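Local coordinates for IPT/TIG domain-containing protein (Bacteroides thetaiotaomicron, PDB 3TC9) that is of unknown function but probably acts as an auxiliary nutrient-binding protein, joining an immunoglobulin-like domain to a six-bladed beta-propeller, at residues N243-Q249 with S269-F273; H278-Y283 with S349-D353; N290-I294 with Q316-D320. All blocks are in the same frame, centred on the assembly; numbering follows the deposited sequence. Where two conformers were deposited one is given.

Contact 1. Residues N243-Q249 with S269-F273; sequences NSWNAGQ and SGWEF
W245 O is the polar atom on which the two segments converge. W271 N donates to it over 2.9 Å with an N-H...O angle of 151°, lying in the carbonyl plane on a lone pair, and G248 N adds a weak bond from within the turn. Beside this pair, G270 N donates to N246 O at 3.2 Å, but from well above the carbonyl plane, off the lone pairs.

The W245 indole lies over the same stretch of backbone. Its CG is anti to the backbone N (chi1 163°), which carries the ring across to G270; there G270 CA makes a CH-pi contact over one face, 3.5 Å from the centroid of the five-membered ring. G248, at positive phi, has its CA 3.7 Å from W271 CB, a closeness that leaves little room for a side chain.

F273 fills the space between N243 and G248. Its CZ touches N243 CB at 3.5 Å, and N243 ND2, bonded to N229 OD1, stands above one ring face near the rim, the amide and ring planes 61° apart. G248 O meets the ring edge, 3.6 Å from F273 CE2. With an alanine here, a gap would probably open between N243 CB and G248 O, and the amide of N243 would lose the ring it rests against.

G248 and Q249 lie across from the single residue S244, in weak backbone bonding, an arrangement that fits a G1 beta bulge in the hairpin of strands 240-244 and 249-253; this hairpin of one propeller blade is packed against the connection into the next, which begins with strand 273-277.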
loop_
_atom_site.group_PDB
_atom_site.type_symbol
_atom_site.label_atom_id
_atom_site.label_comp_id
_atom_site.label_asym_id
_atom_site.label_seq_id
_atom_site.Cartn_x
_atom_site.Cartn_y
_atom_site.Cartn_z
ATOM N N ASN B 243 -23.307 4.170 -25.068
ATOM C CA ASN B 243 -23.535 5.341 -25.905
ATOM C C ASN B 243 -23.973 4.971 -27.317
ATOM O O ASN B 243 -24.179 3.801 -27.655
ATOM C CB ASN B 243 -22.232 6.213 -25.955
ATOM C CG ASN B 243 -21.197 5.779 -26.989
ATOM O OD1 ASN B 243 -21.004 4.594 -27.221
ATOM N ND2 ASN B 243 -20.583 6.725 -27.717
ATOM N N SER B 244 -24.086 6.032 -28.130
ATOM C CA SER B 244 -24.322 6.077 -29.556
ATOM C C SER B 244 -23.468 7.232 -30.068
ATOM O O SER B 244 -23.531 8.334 -29.511
ATOM C CB SER B 244 -25.802 6.244 -29.871
ATOM O OG SER B 244 -25.986 6.284 -31.275
ATOM N N TRP B 245 -22.585 6.946 -31.042
ATOM C CA TRP B 245 -21.647 7.921 -31.614
ATOM C C TRP B 245 -22.365 9.081 -32.361
ATOM O O TRP B 245 -21.912 10.223 -32.292
ATOM C CB TRP B 245 -20.677 7.167 -32.536
ATOM C CG TRP B 245 -19.894 7.983 -33.522
ATOM C CD1 TRP B 245 -18.608 8.422 -33.387
ATOM C CD2 TRP B 245 -20.275 8.272 -34.874
ATOM N NE1 TRP B 245 -18.199 9.052 -34.543
ATOM C CE2 TRP B 245 -19.198 8.966 -35.476
ATOM C CE3 TRP B 245 -21.435 8.023 -35.636
ATOM C CZ2 TRP B 245 -19.260 9.447 -36.789
ATOM C CZ3 TRP B 245 -21.485 8.478 -36.946
ATOM C CH2 TRP B 245 -20.415 9.194 -37.506
ATOM N N ASN B 246 -23.464 8.784 -33.056
ATOM C CA ASN B 246 -24.263 9.707 -33.872
ATOM C C ASN B 246 -24.506 11.094 -33.216
ATOM O O ASN B 246 -24.148 12.110 -33.814
ATOM C CB ASN B 246 -25.583 9.040 -34.243
ATOM C CG ASN B 246 -25.399 7.867 -35.192
ATOM O OD1 ASN B 246 -24.830 6.815 -34.850
ATOM N ND2 ASN B 246 -25.866 8.034 -36.411
ATOM N N ALA B 247 -25.103 11.142 -32.013
ATOM C CA ALA B 247 -25.336 12.409 -31.307
ATOM C C ALA B 247 -24.485 12.489 -30.034
ATOM O O ALA B 247 -24.524 13.504 -29.331
ATOM C CB ALA B 247 -26.820 12.560 -30.961
ATOM N N GLY B 248 -23.728 11.424 -29.757
ATOM C CA GLY B 248 -22.911 11.302 -28.552
ATOM C C GLY B 248 -23.801 11.178 -27.334
ATOM O O GLY B 248 -23.566 11.821 -26.307
ATOM N N GLN B 249 -24.847 10.344 -27.468
ATOM C CA GLN B 249 -25.847 10.121 -26.437
ATOM C C GLN B 249 -25.477 8.981 -25.484
ATOM O O GLN B 249 -25.123 7.888 -25.926
ATOM C CB GLN B 249 -27.214 9.829 -27.066
ATOM C CG GLN B 249 -28.331 9.648 -26.046
ATOM C CD GLN B 249 -29.348 10.739 -26.083
ATOM O OE1 GLN B 249 -29.675 11.333 -25.055
ATOM N NE2 GLN B 249 -29.898 10.998 -27.266
ATOM N N SER B 269 -22.248 16.005 -32.711
ATOM C CA SER B 269 -22.396 14.788 -33.508
ATOM C C SER B 269 -21.044 14.101 -33.713
ATOM O O SER B 269 -20.019 14.785 -33.754
ATOM C CB SER B 269 -23.046 15.104 -34.855
ATOM O OG SER B 269 -22.797 16.414 -35.348
ATOM N N GLY B 270 -21.062 12.773 -33.830
ATOM C CA GLY B 270 -19.867 11.961 -34.039
ATOM C C GLY B 270 -18.918 11.984 -32.864
ATOM O O GLY B 270 -17.753 12.349 -33.017
ATOM N N TRP B 271 -19.429 11.630 -31.678
ATOM C CA TRP B 271 -18.690 11.597 -30.416
ATOM C C TRP B 271 -18.449 10.139 -30.005
ATOM O O TRP B 271 -19.366 9.445 -29.558
ATOM C CB TRP B 271 -19.454 12.377 -29.326
ATOM C CG TRP B 271 -18.711 13.533 -28.725
ATOM C CD1 TRP B 271 -18.394 13.702 -27.409
ATOM C CD2 TRP B 271 -18.249 14.714 -29.404
ATOM N NE1 TRP B 271 -17.764 14.913 -27.224
ATOM C CE2 TRP B 271 -17.654 15.551 -28.432
ATOM C CE3 TRP B 271 -18.284 15.151 -30.745
ATOM C CZ2 TRP B 271 -17.102 16.801 -28.755
ATOM C CZ3 TRP B 271 -17.734 16.389 -31.065
ATOM C CH2 TRP B 271 -17.155 17.200 -30.079
ATOM N N GLU B 272 -17.219 9.675 -30.233
ATOM C CA GLU B 272 -16.771 8.323 -29.926
ATOM C C GLU B 272 -16.220 8.303 -28.519
ATOM O O GLU B 272 -15.185 8.928 -28.267
ATOM C CB GLU B 272 -15.717 7.853 -30.950
ATOM C CG GLU B 272 -15.176 6.453 -30.690
ATOM C CD GLU B 272 -14.051 5.979 -31.594
ATOM O OE1 GLU B 272 -13.464 6.812 -32.323
ATOM O OE2 GLU B 272 -13.738 4.768 -31.558
ATOM N N PHE B 273 -16.923 7.629 -27.581
ATOM C CA PHE B 273 -16.443 7.608 -26.200
ATOM C C PHE B 273 -16.829 6.353 -25.405
ATOM O O PHE B 273 -17.795 5.667 -25.746
ATOM C CB PHE B 273 -16.928 8.865 -25.420
ATOM C CG PHE B 273 -18.423 9.035 -25.257
ATOM C CD1 PHE B 273 -19.087 8.496 -24.151
ATOM C CD2 PHE B 273 -19.163 9.767 -26.184
ATOM C CE1 PHE B 273 -20.476 8.668 -23.989
ATOM C CE2 PHE B 273 -20.553 9.923 -26.035
ATOM C CZ PHE B 273 -21.198 9.388 -24.929
#

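Contact 2. Residues H278-Y283 with S349-D353; sequences HPSGNY and SDEYD. With EDO (1,2-ethanediol), chain T.
Hydrogen bonds centre on the D350 carboxylate, which joins H278 to Y283. H278 NE2 donates to D350 OD1 over 2.7 Å, a bent bond (136° at the hydrogen) that arrives from above the carboxylate plane. Y352 N reaches the same OD1 from the other face of that plane at 3.2 Å, closing an Asx turn. The second oxygen, OD2, offers its syn lone pair to Y283 OH at 2.6 Å; both oxygens are held, which should restrict rotation of the carboxylate. With CG anti to the backbone N (chi1 180°), H278 brings its imidazole edge up to D350, NE2 foremost. Its other nitrogen, ND1, is hydrogen-bonded to S280 OG at 2.7 Å, and it accepts from S280 N. S280 OG in turn accepts from N282 N, an ST turn. A water links Y283 OH to Y352 O.

These bonds tie together neighbouring blades of the six-bladed propeller: H278 to G281 form a type I turn in the hairpin between strands 273-277 and 283-288, while D350 precedes strand 352-358 of the following blade.

Nonpolar and aromatic contacts lie beside the polar group. P279 CG sits over one face of the Y352 ring, 3.9 Å from its centroid, a CH-pi contact. The planes of the H278 and Y352 rings are 87° apart and the rings meet obliquely, H278 NE2 lying 3.4 Å from Y352 CD1. F339, from strand 334-341, adds an edge-to-face contact to H278.

An ethanediol, probably from the crystallisation liquor, completes the surroundings: its C1 lies over the H278 face opposite P279 CD, while N282 ND2 donates to its O1 at 3.2 Å.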
loop_
_atom_site.group_PDB
_atom_site.type_symbol
_atom_site.label_atom_id
_atom_site.label_comp_id
_atom_site.label_asym_id
_atom_site.label_seq_id
_atom_site.Cartn_x
_atom_site.Cartn_y
_atom_site.Cartn_z
ATOM N N HIS B 278 -15.228 4.950 -11.391
ATOM C CA HIS B 278 -14.286 4.893 -10.287
ATOM C C HIS B 278 -14.734 3.709 -9.383
ATOM O O HIS B 278 -15.950 3.487 -9.283
ATOM C CB HIS B 278 -14.317 6.246 -9.557
ATOM C CG HIS B 278 -13.405 6.346 -8.384
ATOM N ND1 HIS B 278 -13.773 5.879 -7.139
ATOM C CD2 HIS B 278 -12.175 6.900 -8.299
ATOM C CE1 HIS B 278 -12.740 6.119 -6.355
ATOM N NE2 HIS B 278 -11.761 6.745 -7.008
ATOM N N PRO B 279 -13.802 2.955 -8.725
ATOM C CA PRO B 279 -14.210 1.795 -7.885
ATOM C C PRO B 279 -15.299 2.052 -6.817
ATOM O O PRO B 279 -16.040 1.114 -6.471
ATOM C CB PRO B 279 -12.906 1.381 -7.210
ATOM C CG PRO B 279 -11.843 1.839 -8.147
ATOM C CD PRO B 279 -12.326 3.083 -8.776
ATOM N N SER B 280 -15.414 3.304 -6.304
ATOM C CA SER B 280 -16.453 3.704 -5.325
ATOM C C SER B 280 -17.835 3.806 -5.989
ATOM O O SER B 280 -18.864 3.710 -5.312
ATOM C CB SER B 280 -16.099 5.062 -4.731
ATOM O OG SER B 280 -16.128 6.048 -5.752
ATOM N N GLY B 281 -17.828 4.078 -7.297
ATOM C CA GLY B 281 -19.032 4.297 -8.083
ATOM C C GLY B 281 -19.575 5.703 -7.919
ATOM O O GLY B 281 -20.697 5.983 -8.349
ATOM N N ASN B 282 -18.773 6.619 -7.310
ATOM C CA ASN B 282 -19.182 8.018 -7.062
ATOM C C ASN B 282 -19.173 8.876 -8.322
ATOM O O ASN B 282 -19.811 9.926 -8.345
ATOM C CB ASN B 282 -18.298 8.669 -5.989
ATOM C CG ASN B 282 -18.613 8.193 -4.586
ATOM O OD1 ASN B 282 -19.711 7.717 -4.295
ATOM N ND2 ASN B 282 -17.658 8.309 -3.677
ATOM N N TYR B 283 -18.409 8.443 -9.351
ATOM C CA TYR B 283 -18.301 9.150 -10.622
ATOM C C TYR B 283 -17.744 8.252 -11.678
ATOM O O TYR B 283 -17.229 7.187 -11.374
ATOM C CB TYR B 283 -17.426 10.424 -10.487
ATOM C CG TYR B 283 -15.937 10.181 -10.323
ATOM C CD1 TYR B 283 -15.091 10.122 -11.434
ATOM C CD2 TYR B 283 -15.361 10.091 -9.057
ATOM C CE1 TYR B 283 -13.719 9.923 -11.289
ATOM C CE2 TYR B 283 -13.982 9.953 -8.900
ATOM C CZ TYR B 283 -13.169 9.857 -10.019
ATOM O OH TYR B 283 -11.825 9.672 -9.869
ATOM N N SER B 349 -10.493 11.603 -0.075
ATOM C CA SER B 349 -11.752 11.284 -0.723
ATOM C C SER B 349 -11.510 10.360 -1.928
ATOM O O SER B 349 -12.133 9.304 -2.004
ATOM C CB SER B 349 -12.477 12.555 -1.128
ATOM O OG SER B 349 -13.845 12.230 -1.274
ATOM N N ASP B 350 -10.534 10.696 -2.799
ATOM C CA ASP B 350 -10.148 9.870 -3.935
ATOM C C ASP B 350 -8.733 9.290 -3.730
ATOM O O ASP B 350 -7.756 10.024 -3.761
ATOM C CB ASP B 350 -10.215 10.689 -5.221
ATOM C CG ASP B 350 -10.381 9.860 -6.490
ATOM O OD1 ASP B 350 -9.930 8.692 -6.505
ATOM O OD2 ASP B 350 -10.964 10.380 -7.465
ATOM N N GLU B 351 -8.630 7.974 -3.548
ATOM C CA GLU B 351 -7.373 7.294 -3.294
ATOM C C GLU B 351 -6.744 6.721 -4.556
ATOM O O GLU B 351 -5.715 6.042 -4.485
ATOM C CB GLU B 351 -7.596 6.173 -2.265
ATOM C CG GLU B 351 -7.874 6.667 -0.850
ATOM C CD GLU B 351 -7.628 5.672 0.271
ATOM O OE1 GLU B 351 -6.907 4.674 0.042
ATOM O OE2 GLU B 351 -8.105 5.924 1.401
ATOM N N TYR B 352 -7.360 6.961 -5.699
ATOM C CA TYR B 352 -6.877 6.383 -6.941
ATOM C C TYR B 352 -6.429 7.405 -7.944
ATOM O O TYR B 352 -6.952 8.500 -7.975
ATOM C CB TYR B 352 -7.972 5.524 -7.614
ATOM C CG TYR B 352 -8.490 4.385 -6.771
ATOM C CD1 TYR B 352 -9.419 4.607 -5.752
ATOM C CD2 TYR B 352 -8.100 3.076 -7.022
ATOM C CE1 TYR B 352 -9.918 3.559 -4.987
ATOM C CE2 TYR B 352 -8.574 2.019 -6.247
ATOM C CZ TYR B 352 -9.484 2.264 -5.231
ATOM O OH TYR B 352 -9.962 1.216 -4.484
ATOM N N ASP B 353 -5.489 6.998 -8.795
ATOM C CA ASP B 353 -5.040 7.680 -9.998
ATOM C C ASP B 353 -5.666 6.924 -11.185
ATOM O O ASP B 353 -6.005 5.729 -11.084
ATOM C CB ASP B 353 -3.509 7.660 -10.107
ATOM C CG ASP B 353 -2.751 8.620 -9.229
ATOM O OD1 ASP B 353 -3.147 9.789 -9.159
ATOM O OD2 ASP B 353 -1.696 8.234 -8.715
HETATM C C1 EDO T . -14.083 9.795 -5.007
HETATM O O1 EDO T . -14.527 8.591 -4.369
HETATM C C2 EDO T . -15.217 10.818 -5.059
HETATM O O2 EDO T . -14.685 12.102 -5.427
HETATM O O HOH W 1 -9.055 8.630 -10.008
#

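Contact 3. Residues N290-I294 with Q316-D320; sequences NQHYI and QGAKD. With EDO (1,2-ethanediol), chain V; EDO (1,2-ethanediol), chain R.
Q291 and G317 bring the two backbones together, their CA atoms 4.5 Å apart, and a single direct hydrogen bond joins the segments: G317 N donates to Q291 O over 2.7 Å at an N-H...O angle of 154°, somewhat tilted from the carbonyl plane. The place is a blade junction of the beta-propeller, where the turn between strands 283-288 and 293-300 meets the linker that runs on from strand 305-312 to strand 324-325. H292 and G317 both have positive phi, left-handed conformations at the point where the backbones meet. A little further along, one water donates to H292 O at 2.7 Å and to A318 O at 2.7 Å, extending the backbone link through solvent.

Y293 offers a ring face to Q316. Its CG sits between the backbone N and the carbonyl carbon (chi1 77°), which sets one ring face beneath Q316 CG; that atom lies above the ring centre, 3.6 Å from the centroid and 11° off the normal. This CH-pi contact belongs to one of two modelled conformers of Q316 and is to that extent doubtful. The hydroxyl at the end of Y293 is bonded to W271 NE1 in the preceding inter-blade loop, which helps to fix the ring.

H292 is sandwiched instead: N290 C lies over one face, and K319 CG over the opposite one, 3.8 Å from the ring centroid. Its ND1 is bonded to A333 N, which probably helps to fix the rotation of the imidazole from the next blade, and H332 meets the ring edge-to-face. From CG, where the chain bends, K319 runs on past the ring until its NZ donates to O2 of an ethanediol at 2.9 Å.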
loop_
_atom_site.group_PDB
_atom_site.type_symbol
_atom_site.label_atom_id
_atom_site.label_comp_id
_atom_site.label_asym_id
_atom_site.label_seq_id
_atom_site.Cartn_x
_atom_site.Cartn_y
_atom_site.Cartn_z
ATOM N N ASN B 290 -12.189 10.175 -30.064
ATOM C CA ASN B 290 -11.951 10.922 -31.291
ATOM C C ASN B 290 -11.941 12.451 -31.096
ATOM O O ASN B 290 -11.870 13.181 -32.096
ATOM C CB ASN B 290 -12.987 10.525 -32.350
ATOM C CG ASN B 290 -14.394 10.957 -32.030
ATOM O OD1 ASN B 290 -14.771 11.168 -30.867
ATOM N ND2 ASN B 290 -15.192 11.124 -33.067
ATOM N N GLN B 291 -11.975 12.940 -29.832
ATOM C CA GLN B 291 -11.994 14.384 -29.548
ATOM C C GLN B 291 -10.897 14.803 -28.549
ATOM O O GLN B 291 -10.694 15.992 -28.299
ATOM C CB GLN B 291 -13.394 14.841 -29.084
ATOM C CG GLN B 291 -14.505 14.642 -30.128
ATOM C CD GLN B 291 -14.314 15.428 -31.418
ATOM O OE1 GLN B 291 -13.681 16.488 -31.465
ATOM N NE2 GLN B 291 -14.884 14.937 -32.503
ATOM N N HIS B 292 -10.139 13.817 -28.069
ATOM C CA HIS B 292 -8.907 13.901 -27.270
ATOM C C HIS B 292 -9.049 14.667 -25.960
ATOM O O HIS B 292 -8.206 15.506 -25.623
ATOM C CB HIS B 292 -7.804 14.496 -28.150
ATOM C CG HIS B 292 -7.919 13.995 -29.547
ATOM N ND1 HIS B 292 -7.649 12.674 -29.852
ATOM C CD2 HIS B 292 -8.435 14.603 -30.643
ATOM C CE1 HIS B 292 -7.934 12.536 -31.137
ATOM N NE2 HIS B 292 -8.419 13.666 -31.654
ATOM N N TYR B 293 -10.079 14.311 -25.182
ATOM C CA TYR B 293 -10.313 14.928 -23.881
ATOM C C TYR B 293 -11.135 13.984 -23.014
ATOM O O TYR B 293 -11.704 12.988 -23.494
ATOM C CB TYR B 293 -10.959 16.335 -24.012
ATOM C CG TYR B 293 -12.438 16.372 -24.333
ATOM C CD1 TYR B 293 -12.923 15.871 -25.540
ATOM C CD2 TYR B 293 -13.336 17.006 -23.485
ATOM C CE1 TYR B 293 -14.281 15.943 -25.862
ATOM C CE2 TYR B 293 -14.693 17.087 -23.797
ATOM C CZ TYR B 293 -15.165 16.537 -24.978
ATOM O OH TYR B 293 -16.503 16.608 -25.293
ATOM N N ILE B 294 -11.145 14.269 -21.717
ATOM C CA ILE B 294 -11.856 13.459 -20.738
ATOM C C ILE B 294 -12.801 14.347 -19.916
ATOM O O ILE B 294 -12.470 15.479 -19.553
ATOM C CB ILE B 294 -10.844 12.661 -19.848
ATOM C CG1 ILE B 294 -9.895 11.774 -20.714
ATOM C CG2 ILE B 294 -11.551 11.838 -18.751
ATOM C CD1 ILE B 294 -8.666 11.199 -19.982
ATOM N N GLN B 316 -10.911 19.771 -26.539
ATOM C CA GLN B 316 -11.778 19.204 -27.584
ATOM C C GLN B 316 -11.167 19.404 -28.971
ATOM O O GLN B 316 -10.916 20.542 -29.381
ATOM C CB GLN B 316 -13.197 19.820 -27.549
ATOM C CG GLN B 316 -13.907 19.727 -26.212
ATOM C CD GLN B 316 -13.805 21.012 -25.443
ATOM O OE1 GLN B 316 -12.749 21.348 -24.884
ATOM N NE2 GLN B 316 -14.910 21.750 -25.392
ATOM N N GLY B 317 -10.899 18.295 -29.655
ATOM C CA GLY B 317 -10.332 18.278 -30.999
ATOM C C GLY B 317 -8.870 18.655 -31.147
ATOM O O GLY B 317 -8.380 18.706 -32.283
ATOM N N ALA B 318 -8.158 18.932 -30.028
ATOM C CA ALA B 318 -6.751 19.344 -30.093
ATOM C C ALA B 318 -5.799 18.180 -29.747
ATOM O O ALA B 318 -5.506 17.924 -28.577
ATOM C CB ALA B 318 -6.501 20.540 -29.192
ATOM N N LYS B 319 -5.335 17.482 -30.798
ATOM C CA LYS B 319 -4.418 16.335 -30.763
ATOM C C LYS B 319 -2.999 16.788 -30.447
ATOM O O LYS B 319 -2.423 17.558 -31.220
ATOM C CB LYS B 319 -4.364 15.624 -32.141
ATOM C CG LYS B 319 -5.659 15.270 -32.828
ATOM C CD LYS B 319 -5.445 15.400 -34.327
ATOM C CE LYS B 319 -6.457 14.647 -35.134
ATOM N NZ LYS B 319 -5.916 14.326 -36.478
ATOM N N ASP B 320 -2.406 16.282 -29.383
ATOM C CA ASP B 320 -1.017 16.616 -29.078
ATOM C C ASP B 320 -0.516 15.759 -27.937
ATOM O O ASP B 320 -1.277 14.982 -27.396
ATOM C CB ASP B 320 -0.892 18.117 -28.720
ATOM C CG ASP B 320 0.441 18.753 -29.034
ATOM O OD1 ASP B 320 1.435 18.001 -29.241
ATOM O OD2 ASP B 320 0.517 19.991 -29.002
HETATM C C1 EDO V . 0.669 13.913 -31.995
HETATM O O1 EDO V . -0.226 13.687 -30.896
HETATM C C2 EDO V . 1.661 15.018 -31.643
HETATM O O2 EDO V . 1.070 16.299 -31.890
HETATM C C1 EDO R . -6.871 9.838 -35.045
HETATM O O1 EDO R . -7.122 10.447 -33.781
HETATM C C2 EDO R . -6.583 10.951 -36.042
HETATM O O2 EDO R . -5.336 11.567 -35.708
HETATM O O HOH W 2 -6.111 17.216 -26.034
#

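In the fold
All three contacts lie in the six-bladed propeller, none in the immunoglobulin-like domain, and all involve the blade 273-312 or the connection entering it. Contacts 1 and 3 are equivalent positions in successive blades, each pairing the turn between second and third strands with the linker to the next blade. Their centres are 14 Å apart and they touch: G270 O and N290 ND2 are 2.8 Å apart, a probable hydrogen bond. Contact 2, at the connections 273-277 to 283-288 and 334-341 to 352-358, belongs to the other end of the blades, its centre about 25 Å from that of contact 1. Contact 1 closes before the others open; contact 3 is nested within contact 2. Together they join three consecutive blades.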